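Local coordinates for protein 4-hydroxy-3-methylbut-2-enyl diphosphate reductase, apicoplast (Plasmodium falciparum, PDB 4N7B) that reduces (E)-4-hydroxy-3-methylbut-2-enyl diphosphate to isopentenyl and dimethylallyl diphosphate with an iron-sulfur cluster, the last step of the apicoplast isoprenoid precursor pathway, at residues P316-Y324 against I407-A415. Residues are numbered along the deposited sequence; the frame is centred on the assembly and turned at random.
With NA (sodium ion), chain F; F3S (Fe3-s4 cluster), chain B.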
loop_
_atom_site.group_PDB
_atom_site.type_symbol
_atom_site.label_atom_id
_atom_site.label_comp_id
_atom_site.label_asym_id
_atom_site.label_seq_id
_atom_site.Cartn_x
_atom_site.Cartn_y
_atom_site.Cartn_z
ATOM N N PRO A 316 -1.718 -9.766 -4.598
ATOM C CA PRO A 316 -2.434 -10.136 -5.827
ATOM C C PRO A 316 -2.932 -8.943 -6.640
ATOM O O PRO A 316 -3.060 -9.069 -7.864
ATOM C CB PRO A 316 -3.610 -10.960 -5.311
ATOM C CG PRO A 316 -3.083 -11.593 -4.010
ATOM C CD PRO A 316 -2.163 -10.544 -3.427
ATOM N N LEU A 317 -3.220 -7.820 -5.984
ATOM C CA LEU A 317 -3.795 -6.663 -6.682
ATOM C C LEU A 317 -2.698 -5.776 -7.241
ATOM O O LEU A 317 -2.948 -4.942 -8.118
ATOM C CB LEU A 317 -4.745 -5.864 -5.767
ATOM C CG LEU A 317 -5.923 -6.692 -5.201
ATOM C CD1 LEU A 317 -6.720 -5.880 -4.174
ATOM C CD2 LEU A 317 -6.839 -7.179 -6.315
ATOM N N VAL A 318 -1.476 -5.966 -6.745
ATOM C CA VAL A 318 -0.298 -5.406 -7.411
ATOM C C VAL A 318 0.045 -6.314 -8.595
ATOM O O VAL A 318 0.292 -5.836 -9.702
ATOM C CB VAL A 318 0.911 -5.283 -6.455
ATOM C CG1 VAL A 318 2.193 -5.020 -7.229
ATOM C CG2 VAL A 318 0.668 -4.181 -5.447
ATOM N N ASN A 319 0.008 -7.627 -8.385
ATOM C CA ASN A 319 0.268 -8.546 -9.481
ATOM C C ASN A 319 -0.717 -8.304 -10.616
ATOM O O ASN A 319 -0.380 -8.443 -11.792
ATOM C CB ASN A 319 0.181 -9.990 -9.018
ATOM C CG ASN A 319 0.462 -10.971 -10.134
ATOM O OD1 ASN A 319 1.595 -11.100 -10.592
ATOM N ND2 ASN A 319 -0.569 -11.685 -10.565
ATOM N N LYS A 320 -1.944 -7.942 -10.259
ATOM C CA LYS A 320 -2.957 -7.625 -11.249
ATOM C C LYS A 320 -2.433 -6.563 -12.211
ATOM O O LYS A 320 -2.520 -6.720 -13.424
ATOM C CB LYS A 320 -4.192 -7.116 -10.535
ATOM C CG LYS A 320 -5.287 -6.585 -11.406
ATOM C CD LYS A 320 -6.344 -6.003 -10.472
ATOM C CE LYS A 320 -7.621 -5.635 -11.168
ATOM N NZ LYS A 320 -8.404 -4.660 -10.348
ATOM N N VAL A 321 -1.845 -5.502 -11.673
ATOM C CA VAL A 321 -1.369 -4.403 -12.520
ATOM C C VAL A 321 -0.214 -4.887 -13.396
ATOM O O VAL A 321 -0.201 -4.661 -14.613
ATOM C CB VAL A 321 -0.938 -3.164 -11.692
ATOM C CG1 VAL A 321 -0.506 -2.028 -12.595
ATOM C CG2 VAL A 321 -2.087 -2.697 -10.839
ATOM N N HIS A 322 0.729 -5.596 -12.787
ATOM C CA HIS A 322 1.862 -6.163 -13.529
ATOM C C HIS A 322 1.372 -6.956 -14.722
ATOM O O HIS A 322 1.936 -6.892 -15.818
ATOM C CB HIS A 322 2.682 -7.084 -12.623
ATOM C CG HIS A 322 3.579 -6.352 -11.668
ATOM N ND1 HIS A 322 4.914 -6.656 -11.518
ATOM C CD2 HIS A 322 3.328 -5.331 -10.814
ATOM C CE1 HIS A 322 5.448 -5.854 -10.614
ATOM N NE2 HIS A 322 4.507 -5.038 -10.173
ATOM N N VAL A 323 0.300 -7.701 -14.495
ATOM C CA VAL A 323 -0.210 -8.643 -15.469
ATOM C C VAL A 323 -0.878 -7.927 -16.648
ATOM O O VAL A 323 -0.613 -8.243 -17.807
ATOM C CB VAL A 323 -1.196 -9.613 -14.770
ATOM C CG1 VAL A 323 -2.219 -10.121 -15.738
ATOM C CG2 VAL A 323 -0.419 -10.745 -14.124
ATOM N N TYR A 324 -1.737 -6.958 -16.363
ATOM C CA TYR A 324 -2.347 -6.179 -17.435
ATOM C C TYR A 324 -1.285 -5.487 -18.295
ATOM O O TYR A 324 -1.427 -5.392 -19.507
ATOM C CB TYR A 324 -3.317 -5.135 -16.874
ATOM C CG TYR A 324 -4.717 -5.681 -16.725
ATOM C CD1 TYR A 324 -5.607 -5.691 -17.798
ATOM C CD2 TYR A 324 -5.126 -6.242 -15.529
ATOM C CE1 TYR A 324 -6.889 -6.217 -17.658
ATOM C CE2 TYR A 324 -6.390 -6.764 -15.377
ATOM C CZ TYR A 324 -7.271 -6.746 -16.432
ATOM O OH TYR A 324 -8.526 -7.284 -16.239
ATOM N N ILE A 407 -7.864 -0.961 -17.141
ATOM C CA ILE A 407 -8.515 -2.034 -16.408
ATOM C C ILE A 407 -9.929 -1.611 -15.985
ATOM O O ILE A 407 -10.102 -0.586 -15.307
ATOM C CB ILE A 407 -7.720 -2.367 -15.145
ATOM C CG1 ILE A 407 -6.280 -2.740 -15.491
ATOM C CG2 ILE A 407 -8.409 -3.473 -14.362
ATOM C CD1 ILE A 407 -5.385 -2.790 -14.254
ATOM N N PRO A 408 -10.951 -2.398 -16.365
ATOM C CA PRO A 408 -12.346 -2.049 -16.055
ATOM C C PRO A 408 -12.587 -1.834 -14.565
ATOM O O PRO A 408 -13.232 -0.853 -14.187
ATOM C CB PRO A 408 -13.132 -3.258 -16.566
ATOM C CG PRO A 408 -12.277 -3.798 -17.681
ATOM C CD PRO A 408 -10.860 -3.589 -17.223
ATOM N N SER A 409 -12.063 -2.724 -13.730
ATOM C CA SER A 409 -12.216 -2.565 -12.287
ATOM C C SER A 409 -11.273 -1.481 -11.717
ATOM O O SER A 409 -11.384 -1.114 -10.547
ATOM C CB SER A 409 -12.006 -3.907 -11.580
ATOM O OG SER A 409 -10.841 -4.558 -12.045
ATOM N N GLY A 410 -10.366 -0.952 -12.541
ATOM C CA GLY A 410 -9.405 0.029 -12.050
ATOM C C GLY A 410 -8.190 -0.602 -11.376
ATOM O O GLY A 410 -8.158 -1.819 -11.155
ATOM N N SER A 411 -7.201 0.226 -11.036
ATOM C CA SER A 411 -5.934 -0.232 -10.451
ATOM C C SER A 411 -5.872 0.105 -8.965
ATOM O O SER A 411 -5.152 -0.551 -8.198
ATOM C CB SER A 411 -4.740 0.423 -11.168
ATOM O OG SER A 411 -4.804 0.195 -12.564
ATOM N N ILE A 412 -6.580 1.151 -8.546
ATOM C CA ILE A 412 -6.571 1.524 -7.132
ATOM C C ILE A 412 -7.340 0.447 -6.365
ATOM O O ILE A 412 -8.501 0.171 -6.687
ATOM C CB ILE A 412 -7.198 2.909 -6.912
ATOM C CG1 ILE A 412 -6.304 3.991 -7.522
ATOM C CG2 ILE A 412 -7.378 3.183 -5.425
ATOM C CD1 ILE A 412 -6.865 5.359 -7.369
ATOM N N CYS A 413 -6.703 -0.170 -5.362
ATOM C CA CYS A 413 -7.264 -1.367 -4.699
ATOM C C CYS A 413 -8.418 -1.075 -3.719
ATOM O O CYS A 413 -8.642 0.064 -3.289
ATOM C CB CYS A 413 -6.155 -2.119 -3.958
ATOM S SG CYS A 413 -5.573 -1.292 -2.471
ATOM N N TYR A 414 -9.124 -2.141 -3.356
ATOM C CA TYR A 414 -10.316 -2.053 -2.543
ATOM C C TYR A 414 -9.961 -1.397 -1.203
ATOM O O TYR A 414 -10.762 -0.641 -0.639
ATOM C CB TYR A 414 -10.927 -3.474 -2.340
ATOM C CG TYR A 414 -10.175 -4.256 -1.311
ATOM C CD1 TYR A 414 -8.946 -4.841 -1.612
ATOM C CD2 TYR A 414 -10.646 -4.346 -0.007
ATOM C CE1 TYR A 414 -8.232 -5.516 -0.639
ATOM C CE2 TYR A 414 -9.945 -5.019 0.962
ATOM C CZ TYR A 414 -8.745 -5.598 0.649
ATOM O OH TYR A 414 -8.056 -6.258 1.625
ATOM N N ALA A 415 -8.758 -1.668 -0.690
ATOM C CA ALA A 415 -8.396 -1.203 0.659
ATOM C C ALA A 415 -8.145 0.290 0.677
ATOM O O ALA A 415 -8.554 0.998 1.603
ATOM C CB ALA A 415 -7.178 -1.952 1.188
HETATM NA NA NA F . -9.539 -7.820 -13.491
HETATM FE FE1 F3S B . -2.959 -3.745 0.538
HETATM FE FE3 F3S B . -2.628 -5.000 -1.823
HETATM FE FE4 F3S B . -3.939 -2.662 -1.637
HETATM S S1 F3S B . -1.116 -4.614 -0.269
HETATM S S2 F3S B . -3.032 -1.569 0.076
HETATM S S3 F3S B . -4.519 -4.619 -0.788
HETATM S S4 F3S B . -2.573 -3.294 -3.239
HETATM O O HOH W 1 -5.035 -3.346 -8.423
#
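Ile407 crosses the ring of Tyr324 at a slant: its CG1 sits 3.7 Å from the ring centroid and 15° off the normal, a CH-pi contact over one face. Its other branch, CG2, reaches between the ring and the Lys320 side chain, 3.9 Å from Lys320 CE. In the plane of the same ring, at its edge, a sodium ion makes a long contact of 3.0 Å with Tyr324 OH. Ile407, just after strand 405-406, opens a type I beta turn that ends at Gly410, and Lys320 closes on the second half of this turn. With CG anti to the backbone N (chi1 173°) and the chain extended beyond it, Lys320 NZ donates to Ser409 OG and to Gly410 O, each at 3.0 Å, the carbonyl being met almost head-on (172°). Past the turn the chain continues toward the cluster-binding Cys413 at the start of helix 414-427. Helix 316-329 follows directly on another cluster ligand, Cys315, and packs on strand 377-381 beside this connection, so the contact brings together the chain near two cluster cysteines in the three-lobed IspH fold. Ser411 sets CB against Val321 CG2, and its carbonyl O shares a bridging water with Leu317 O. At the N-cap of helix 414-427, Cys413 SG coordinates the iron FE4 of the Fe3-S4 cluster at 2.3 Å, and Cys413 CB packs on Leu317 CD1. The same methyl abuts the edge of the Tyr414 ring, 3.5 Å from CD1 of that tyrosine, whose hydroxyl is hydrogen-bonded to Lys232 N.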